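Local coordinates for alpha-/beta-galactoside alpha-2,3-sialyltransferase (Photobacterium phosphoreum, PDB 2ZWI), which probably transfers sialic acid from CMP-sialic acid to galactosides in alpha-2,3 linkage, at residues 175-180 and 352-357; 39-44 and 215-220. All coordinates share one frame; numbering follows the deposited sequence.

Contact 1: residues 175-180 and 352-357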
ATOM      1  N   ALA A 175      -3.949  -9.076   6.535  1.00 13.15           N
ATOM      2  CA  ALA A 175      -5.079  -9.288   7.431  1.00 13.50           C
ATOM      3  C   ALA A 175      -4.748 -10.276   8.569  1.00 13.99           C
ATOM      4  O   ALA A 175      -5.357 -10.224   9.634  1.00 14.09           O
ATOM      5  CB  ALA A 175      -6.292  -9.771   6.635  1.00 13.41           C
ATOM      6  N   ASP A 176      -3.780 -11.157   8.330  1.00 14.56           N
ATOM      7  CA  ASP A 176      -3.356 -12.162   9.317  1.00 15.51           C
ATOM      8  C   ASP A 176      -2.444 -11.607  10.425  1.00 15.16           C
ATOM      9  O   ASP A 176      -1.931 -12.375  11.253  1.00 14.97           O
ATOM     10  CB  ASP A 176      -2.680 -13.353   8.616  1.00 16.06           C
ATOM     11  CG  ASP A 176      -1.456 -12.940   7.806  1.00 18.08           C
ATOM     12  OD1 ASP A 176      -1.417 -11.784   7.310  1.00 19.95           O
ATOM     13  OD2 ASP A 176      -0.525 -13.768   7.662  1.00 19.36           O
ATOM     14  N   ILE A 177      -2.248 -10.288  10.442  1.00 14.79           N
ATOM     15  CA  ILE A 177      -1.587  -9.619  11.568  1.00 15.07           C
ATOM     16  C   ILE A 177      -2.291  -9.965  12.898  1.00 15.75           C
ATOM     17  O   ILE A 177      -1.642 -10.092  13.935  1.00 15.51           O
ATOM     18  CB  ILE A 177      -1.478  -8.068  11.363  1.00 15.00           C
ATOM     19  CG1 ILE A 177      -0.561  -7.415  12.421  1.00 15.13           C
ATOM     20  CG2 ILE A 177      -2.869  -7.404  11.341  1.00 13.15           C
ATOM     21  CD1 ILE A 177       0.913  -7.848  12.360  1.00 16.73           C
ATOM     22  N   PHE A 178      -3.611 -10.148  12.845  1.00 16.46           N
ATOM     23  CA  PHE A 178      -4.401 -10.490  14.030  1.00 17.60           C
ATOM     24  C   PHE A 178      -4.288 -11.958  14.434  1.00 19.05           C
ATOM     25  O   PHE A 178      -4.905 -12.378  15.422  1.00 20.15           O
ATOM     26  CB  PHE A 178      -5.870 -10.102  13.832  1.00 17.11           C
ATOM     27  CG  PHE A 178      -6.081  -8.628  13.620  1.00 16.47           C
ATOM     28  CD1 PHE A 178      -5.969  -7.733  14.684  1.00 15.54           C
ATOM     29  CD2 PHE A 178      -6.391  -8.133  12.361  1.00 15.49           C
ATOM     30  CE1 PHE A 178      -6.165  -6.365  14.497  1.00 14.87           C
ATOM     31  CE2 PHE A 178      -6.582  -6.765  12.159  1.00 15.40           C
ATOM     32  CZ  PHE A 178      -6.461  -5.875  13.231  1.00 15.97           C
ATOM     33  N   GLU A 179      -3.503 -12.729  13.685  1.00 20.13           N
ATOM     34  CA  GLU A 179      -3.241 -14.130  14.009  1.00 21.44           C
ATOM     35  C   GLU A 179      -1.768 -14.387  14.318  1.00 21.44           C
ATOM     36  O   GLU A 179      -1.327 -15.536  14.304  1.00 21.89           O
ATOM     37  CB  GLU A 179      -3.723 -15.064  12.890  1.00 21.80           C
ATOM     38  CG  GLU A 179      -5.173 -15.501  13.022  1.00 24.76           C
ATOM     39  CD  GLU A 179      -6.148 -14.370  12.773  1.00 29.54           C
ATOM     40  OE1 GLU A 179      -5.966 -13.634  11.775  1.00 31.31           O
ATOM     41  OE2 GLU A 179      -7.095 -14.215  13.578  1.00 32.24           O
ATOM     42  N   THR A 180      -1.016 -13.325  14.613  1.00 21.28           N
ATOM     43  CA  THR A 180       0.390 -13.456  15.019  1.00 20.82           C
ATOM     44  C   THR A 180       0.498 -13.460  16.549  1.00 21.00           C
ATOM     45  O   THR A 180      -0.521 -13.522  17.240  1.00 20.63           O
ATOM     46  CB  THR A 180       1.263 -12.324  14.422  1.00 20.98           C
ATOM     47  OG1 THR A 180       0.777 -11.050  14.869  1.00 20.99           O
ATOM     48  CG2 THR A 180       1.246 -12.374  12.887  1.00 20.09           C
ATOM     49  N   ILE A 352      11.158  -3.882  12.187  1.00 13.82           N
ATOM     50  CA  ILE A 352      11.826  -5.185  12.138  1.00 12.87           C
ATOM     51  C   ILE A 352      10.947  -6.257  12.783  1.00 12.97           C
ATOM     52  O   ILE A 352      10.720  -7.314  12.192  1.00 12.47           O
ATOM     53  CB  ILE A 352      13.216  -5.153  12.829  1.00 13.14           C
ATOM     54  CG1 ILE A 352      14.196  -4.291  12.019  1.00 13.24           C
ATOM     55  CG2 ILE A 352      13.740  -6.573  13.062  1.00 12.32           C
ATOM     56  CD1 ILE A 352      15.586  -4.136  12.616  1.00 13.49           C
ATOM     57  N   GLN A 353      10.452  -5.977  13.988  1.00 12.17           N
ATOM     58  CA  GLN A 353       9.651  -6.956  14.714  1.00 12.09           C
ATOM     59  C   GLN A 353       8.333  -7.343  14.029  1.00 11.57           C
ATOM     60  O   GLN A 353       7.972  -8.518  14.034  1.00 11.18           O
ATOM     61  CB  GLN A 353       9.426  -6.553  16.179  1.00 11.72           C
ATOM     62  CG  GLN A 353      10.701  -6.498  17.035  1.00 12.63           C
ATOM     63  CD  GLN A 353      11.495  -7.795  17.027  1.00 14.51           C
ATOM     64  OE1 GLN A 353      12.700  -7.785  16.790  1.00 16.41           O
ATOM     65  NE2 GLN A 353      10.821  -8.917  17.262  1.00 13.32           N
ATOM     66  N   VAL A 354       7.615  -6.382  13.451  1.00 11.53           N
ATOM     67  CA  VAL A 354       6.363  -6.700  12.735  0.50 11.73           C
ATOM     68  C   VAL A 354       6.652  -7.557  11.512  1.00 11.53           C
ATOM     69  O   VAL A 354       5.867  -8.445  11.159  1.00 11.70           O
ATOM     70  CB  VAL A 354       5.569  -5.458  12.240  0.50 11.70           C
ATOM     71  CG1 VAL A 354       4.108  -5.838  11.969  0.50 12.09           C
ATOM     72  CG2 VAL A 354       5.604  -4.353  13.226  0.50 12.84           C
ATOM     73  N   MET A 355       7.783  -7.297  10.858  1.00 11.54           N
ATOM     74  CA  MET A 355       8.164  -8.055   9.659  1.00 12.18           C
ATOM     75  C   MET A 355       8.568  -9.486  10.023  1.00 11.96           C
ATOM     76  O   MET A 355       8.253 -10.432   9.293  1.00 11.63           O
ATOM     77  CB  MET A 355       9.240  -7.321   8.856  1.00 12.09           C
ATOM     78  CG  MET A 355       8.694  -6.031   8.200  1.00 12.55           C
ATOM     79  SD  MET A 355       9.886  -5.011   7.301  1.00 14.00           S
ATOM     80  CE  MET A 355       9.904  -5.840   5.716  1.00 14.10           C
ATOM     81  N   ILE A 356       9.228  -9.652  11.168  1.00 12.33           N
ATOM     82  CA  ILE A 356       9.509 -11.006  11.672  1.00 12.49           C
ATOM     83  C   ILE A 356       8.215 -11.749  12.025  1.00 12.76           C
ATOM     84  O   ILE A 356       8.010 -12.890  11.587  1.00 12.47           O
ATOM     85  CB  ILE A 356      10.508 -10.990  12.856  1.00 12.10           C
ATOM     86  CG1 ILE A 356      11.920 -10.679  12.347  1.00 12.17           C
ATOM     87  CG2 ILE A 356      10.482 -12.316  13.622  1.00 11.91           C
ATOM     88  CD1 ILE A 356      12.897 -10.223  13.458  1.00 12.95           C
ATOM     89  N   GLU A 357       7.339 -11.096  12.790  1.00 13.34           N
ATOM     90  CA  GLU A 357       6.065 -11.709  13.219  1.00 14.67           C
ATOM     91  C   GLU A 357       5.175 -12.163  12.062  1.00 14.44           C
ATOM     92  O   GLU A 357       4.488 -13.190  12.164  1.00 14.60           O
ATOM     93  CB  GLU A 357       5.280 -10.772  14.145  1.00 15.27           C
ATOM     94  CG  GLU A 357       5.953 -10.514  15.490  1.00 19.35           C
ATOM     95  CD  GLU A 357       6.221 -11.798  16.269  1.00 24.25           C
ATOM     96  OE1 GLU A 357       7.387 -12.047  16.647  1.00 26.18           O
ATOM     97  OE2 GLU A 357       5.258 -12.564  16.481  1.00 27.68           O
TER

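Contact 2: residues 39-44 and 215-220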
ATOM      1  N   TYR A  39      -1.139   9.556  -9.494  1.00 16.34           N
ATOM      2  CA  TYR A  39      -1.660   9.081 -10.770  1.00 16.75           C
ATOM      3  C   TYR A  39      -2.704  10.013 -11.383  1.00 17.46           C
ATOM      4  O   TYR A  39      -3.880   9.663 -11.426  1.00 17.31           O
ATOM      5  CB  TYR A  39      -2.233   7.659 -10.608  1.00 17.02           C
ATOM      6  CG  TYR A  39      -1.169   6.597 -10.613  1.00 15.45           C
ATOM      7  CD1 TYR A  39      -0.660   6.111 -11.811  1.00 14.75           C
ATOM      8  CD2 TYR A  39      -0.648   6.098  -9.421  1.00 16.44           C
ATOM      9  CE1 TYR A  39       0.325   5.152 -11.830  1.00 16.08           C
ATOM     10  CE2 TYR A  39       0.348   5.128  -9.430  1.00 15.73           C
ATOM     11  CZ  TYR A  39       0.829   4.668 -10.640  1.00 15.90           C
ATOM     12  OH  TYR A  39       1.811   3.713 -10.684  1.00 17.64           O
ATOM     13  N   PRO A  40      -2.284  11.206 -11.860  1.00 18.34           N
ATOM     14  CA  PRO A  40      -3.249  12.039 -12.587  1.00 19.42           C
ATOM     15  C   PRO A  40      -3.675  11.402 -13.920  1.00 20.28           C
ATOM     16  O   PRO A  40      -2.822  10.987 -14.721  1.00 20.77           O
ATOM     17  CB  PRO A  40      -2.499  13.366 -12.796  1.00 19.57           C
ATOM     18  CG  PRO A  40      -1.053  13.013 -12.723  1.00 18.85           C
ATOM     19  CD  PRO A  40      -0.961  11.856 -11.752  1.00 18.59           C
ATOM     20  N   ILE A  41      -4.987  11.298 -14.124  1.00 21.17           N
ATOM     21  CA  ILE A  41      -5.550  10.663 -15.308  1.00 22.31           C
ATOM     22  C   ILE A  41      -6.120  11.760 -16.209  1.00 23.95           C
ATOM     23  O   ILE A  41      -7.137  12.391 -15.877  1.00 23.99           O
ATOM     24  CB  ILE A  41      -6.681   9.621 -14.967  1.00 22.22           C
ATOM     25  CG1 ILE A  41      -6.279   8.634 -13.844  1.00 21.38           C
ATOM     26  CG2 ILE A  41      -7.144   8.874 -16.236  1.00 21.31           C
ATOM     27  CD1 ILE A  41      -5.021   7.791 -14.111  1.00 19.48           C
ATOM     28  N   ASN A  42      -5.449  11.982 -17.339  1.00 25.83           N
ATOM     29  CA  ASN A  42      -5.893  12.941 -18.360  1.00 27.64           C
ATOM     30  C   ASN A  42      -6.462  12.223 -19.582  1.00 28.28           C
ATOM     31  O   ASN A  42      -6.928  12.867 -20.529  1.00 28.72           O
ATOM     32  CB  ASN A  42      -4.735  13.848 -18.805  1.00 28.01           C
ATOM     33  CG  ASN A  42      -3.844  14.281 -17.651  1.00 29.60           C
ATOM     34  OD1 ASN A  42      -2.716  13.799 -17.513  1.00 32.07           O
ATOM     35  ND2 ASN A  42      -4.343  15.191 -16.816  1.00 30.81           N
ATOM     36  N   ASP A  43      -6.408  10.892 -19.561  1.00 28.73           N
ATOM     37  CA  ASP A  43      -6.915  10.069 -20.657  1.00 29.09           C
ATOM     38  C   ASP A  43      -8.440  10.006 -20.623  1.00 29.15           C
ATOM     39  O   ASP A  43      -9.028   9.262 -19.834  1.00 29.12           O
ATOM     40  CB  ASP A  43      -6.309   8.660 -20.598  1.00 29.45           C
ATOM     41  CG  ASP A  43      -6.787   7.757 -21.731  1.00 30.52           C
ATOM     42  OD1 ASP A  43      -7.678   8.159 -22.515  1.00 32.99           O
ATOM     43  OD2 ASP A  43      -6.274   6.627 -21.829  1.00 31.90           O
ATOM     44  N   GLU A  44      -9.077  10.767 -21.505  1.00 28.93           N
ATOM     45  CA  GLU A  44     -10.527  10.900 -21.486  1.00 29.06           C
ATOM     46  C   GLU A  44     -11.284   9.668 -21.951  1.00 28.47           C
ATOM     47  O   GLU A  44     -12.372   9.386 -21.457  1.00 28.57           O
ATOM     48  CB  GLU A  44     -10.970  12.139 -22.254  1.00 29.41           C
ATOM     49  CG  GLU A  44     -10.683  13.412 -21.500  1.00 31.47           C
ATOM     50  CD  GLU A  44     -11.465  13.516 -20.200  1.00 34.55           C
ATOM     51  OE1 GLU A  44     -12.686  13.227 -20.217  1.00 35.09           O
ATOM     52  OE2 GLU A  44     -10.852  13.880 -19.166  1.00 35.78           O
ATOM     53  N   TYR A 215      -2.919  -1.595 -17.590  1.00 14.53           N
ATOM     54  CA  TYR A 215      -1.742  -0.978 -18.215  1.00 14.80           C
ATOM     55  C   TYR A 215      -1.980   0.485 -18.525  1.00 14.93           C
ATOM     56  O   TYR A 215      -1.094   1.312 -18.308  1.00 14.84           O
ATOM     57  CB  TYR A 215      -1.331  -1.698 -19.499  1.00 14.74           C
ATOM     58  CG  TYR A 215      -1.168  -3.192 -19.367  1.00 15.03           C
ATOM     59  CD1 TYR A 215      -0.734  -3.770 -18.178  1.00 13.29           C
ATOM     60  CD2 TYR A 215      -1.429  -4.028 -20.449  1.00 14.71           C
ATOM     61  CE1 TYR A 215      -0.594  -5.145 -18.063  1.00 15.78           C
ATOM     62  CE2 TYR A 215      -1.280  -5.397 -20.349  1.00 15.27           C
ATOM     63  CZ  TYR A 215      -0.863  -5.950 -19.160  1.00 14.94           C
ATOM     64  OH  TYR A 215      -0.721  -7.313 -19.068  1.00 15.28           O
ATOM     65  N   ASN A 216      -3.174   0.804 -19.036  1.00 15.76           N
ATOM     66  CA  ASN A 216      -3.518   2.192 -19.367  1.00 16.31           C
ATOM     67  C   ASN A 216      -3.597   3.124 -18.149  1.00 16.20           C
ATOM     68  O   ASN A 216      -3.084   4.240 -18.190  1.00 16.75           O
ATOM     69  CB  ASN A 216      -4.801   2.259 -20.194  1.00 16.55           C
ATOM     70  CG  ASN A 216      -4.606   1.768 -21.619  1.00 18.11           C
ATOM     71  OD1 ASN A 216      -3.495   1.789 -22.149  1.00 19.38           O
ATOM     72  ND2 ASN A 216      -5.690   1.316 -22.245  1.00 19.08           N
ATOM     73  N   PHE A 217      -4.247   2.661 -17.086  1.00 16.05           N
ATOM     74  CA  PHE A 217      -4.307   3.370 -15.800  1.00 16.39           C
ATOM     75  C   PHE A 217      -2.932   3.706 -15.208  1.00 15.87           C
ATOM     76  O   PHE A 217      -2.696   4.821 -14.753  1.00 15.17           O
ATOM     77  CB  PHE A 217      -5.043   2.503 -14.773  1.00 17.14           C
ATOM     78  CG  PHE A 217      -6.475   2.863 -14.580  1.00 17.90           C
ATOM     79  CD1 PHE A 217      -6.862   4.198 -14.434  1.00 20.17           C
ATOM     80  CD2 PHE A 217      -7.438   1.864 -14.479  1.00 20.74           C
ATOM     81  CE1 PHE A 217      -8.189   4.536 -14.228  1.00 21.86           C
ATOM     82  CE2 PHE A 217      -8.777   2.181 -14.269  1.00 22.05           C
ATOM     83  CZ  PHE A 217      -9.154   3.524 -14.142  1.00 21.95           C
ATOM     84  N   THR A 218      -2.047   2.715 -15.208  1.00 15.70           N
ATOM     85  CA  THR A 218      -0.763   2.797 -14.520  1.00 15.97           C
ATOM     86  C   THR A 218       0.356   3.337 -15.403  1.00 16.36           C
ATOM     87  O   THR A 218       1.388   3.808 -14.900  1.00 16.45           O
ATOM     88  CB  THR A 218      -0.338   1.407 -14.003  1.00 15.79           C
ATOM     89  OG1 THR A 218      -0.324   0.482 -15.099  1.00 15.05           O
ATOM     90  CG2 THR A 218      -1.309   0.913 -12.937  1.00 14.90           C
ATOM     91  N   GLY A 219       0.158   3.253 -16.718  1.00 16.51           N
ATOM     92  CA  GLY A 219       1.210   3.569 -17.684  1.00 16.61           C
ATOM     93  C   GLY A 219       2.302   2.514 -17.676  1.00 16.84           C
ATOM     94  O   GLY A 219       3.405   2.757 -18.157  1.00 17.22           O
ATOM     95  N   PHE A 220       1.999   1.342 -17.120  1.00 16.61           N
ATOM     96  CA  PHE A 220       2.978   0.265 -17.013  1.00 16.68           C
ATOM     97  C   PHE A 220       2.542  -0.979 -17.778  1.00 16.95           C
ATOM     98  O   PHE A 220       1.408  -1.431 -17.645  1.00 17.19           O
ATOM     99  CB  PHE A 220       3.271  -0.099 -15.549  1.00 16.08           C
ATOM    100  CG  PHE A 220       4.137  -1.325 -15.399  1.00 15.94           C
ATOM    101  CD1 PHE A 220       5.505  -1.276 -15.692  1.00 14.40           C
ATOM    102  CD2 PHE A 220       3.585  -2.535 -15.003  1.00 15.06           C
ATOM    103  CE1 PHE A 220       6.299  -2.410 -15.576  1.00 14.07           C
ATOM    104  CE2 PHE A 220       4.382  -3.684 -14.893  1.00 14.53           C
ATOM    105  CZ  PHE A 220       5.739  -3.615 -15.180  1.00 14.92           C
TER
HETATM  106  O   HOH W   1       3.062   2.994 -12.866  1.00 21.36           O

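Contact 1: residues 175-180 and 352-357
Ile177 and Val354 form the apolar part of this contact. The end methyl CD1 of Ile177 lies 3.8 Å from CG1 of Val354, and the two side chains pass at a slant. Ile177 holds CG1 anti to its backbone N (chi1 -170°), and this carries CD1 over to the helix although the side chain does not start out in that direction. Val354 was modelled in two conformers, so the exact fit of its methyls is less certain. Tyr117 of helix 114-125 touches both side chains, and Leu358 also packs on Ile177.

Segment 175-180 follows strand 168-172 of the seven-stranded parallel sheet. Helix 350-357 follows strand 334-340 of the six-stranded one. The contact therefore spans the two Rossmann-like domains of the GT-B fold. The side chain of Val354 is about 11 Å from that of Ser324, a CMP-binding residue.

The other contact across the segments is of a methyl with a carbonyl. CG2 of Thr180 sits 3.4 Å from O of Glu357, near the end of the helix. CB of Thr180 is 4.3 Å from CB of Glu357. The carboxylate of Glu357 makes a weak hydrogen bond to Asn181.

No hydrogen bond crosses between the segments. OG1 of Thr180 donates to O of Ile177 at 2.8 Å, tilted 22° from the carbonyl plane. It also has a weak bond with Leu182 N. With the hydroxyl tied back to its own segment, CG2 is the branch left to meet the helix.

Contact 2: residues 39-44 and 215-220
Ile41 meets Phe217 in the close-packed half of this contact. CD1 of Ile41 comes to the edge of the phenyl ring, near its plane, and lies 4.1 Å from CD1 of Phe217. In Ile41, CG1 stands beside the backbone N, anti to the carbonyl carbon (chi1 -48°), and CD1 is turned from there onto the ring edge. The same methyl is 3.8 Å from the Phe217 carbonyl O. Both side chains are buried, and Leu46 of helix 44-50 touches both.

Tyr39 lies along the end of helix 208-218. One edge of its ring faces the backbone, with CE1 3.5 Å from O of Thr218. That oxygen lies in the plane of the ring. A water also in this plane joins the two residues: it is 2.6 Å from OH of Tyr39 and donates to O of Thr218 at 2.8 Å. No direct hydrogen bond crosses between the segments.

The helix end is fixed from within. OG1 of Thr218 accepts from N of Phe220 at 3.2 Å, an ST turn, and donates to the Phe214 carbonyl. Gly219 follows with positive phi.

The contact is looser at Asp43 and Asn216, where the side chains come no nearer than 4.9 Å to the opposite segment. Asn216 is exposed. Asp43 is the N-cap of helix 44-50, and its OD1 accepts from N of Leu46.

The side chain of Tyr39 is about 8 Å from the bound CMP and touches Pro304 of its pocket. Segment 39-44 links strand 31-36 to helix 44-50. Helix 208-218 packs against that helix through Phe217, and against helix 14-26 through Phe217 and Thr218.

Overall arrangement
The two contacts lie on opposite sides of the chain's centre, with their own centres about 34 Å apart, and share no segment. Both are partly buried, and neither is purely core or surface. Contact 1 bridges the two domains, whereas contact 2 stays among the elements of the seven-stranded one, joining a loop of that sheet to helix 208-218, which follows the sheet's last strand in the chain. In contact 1 methyl groups meet a methyl and a backbone carbonyl, while contact 2 adds aromatic rings and a bridging water. Contact 2 comes closer to the bound CMP.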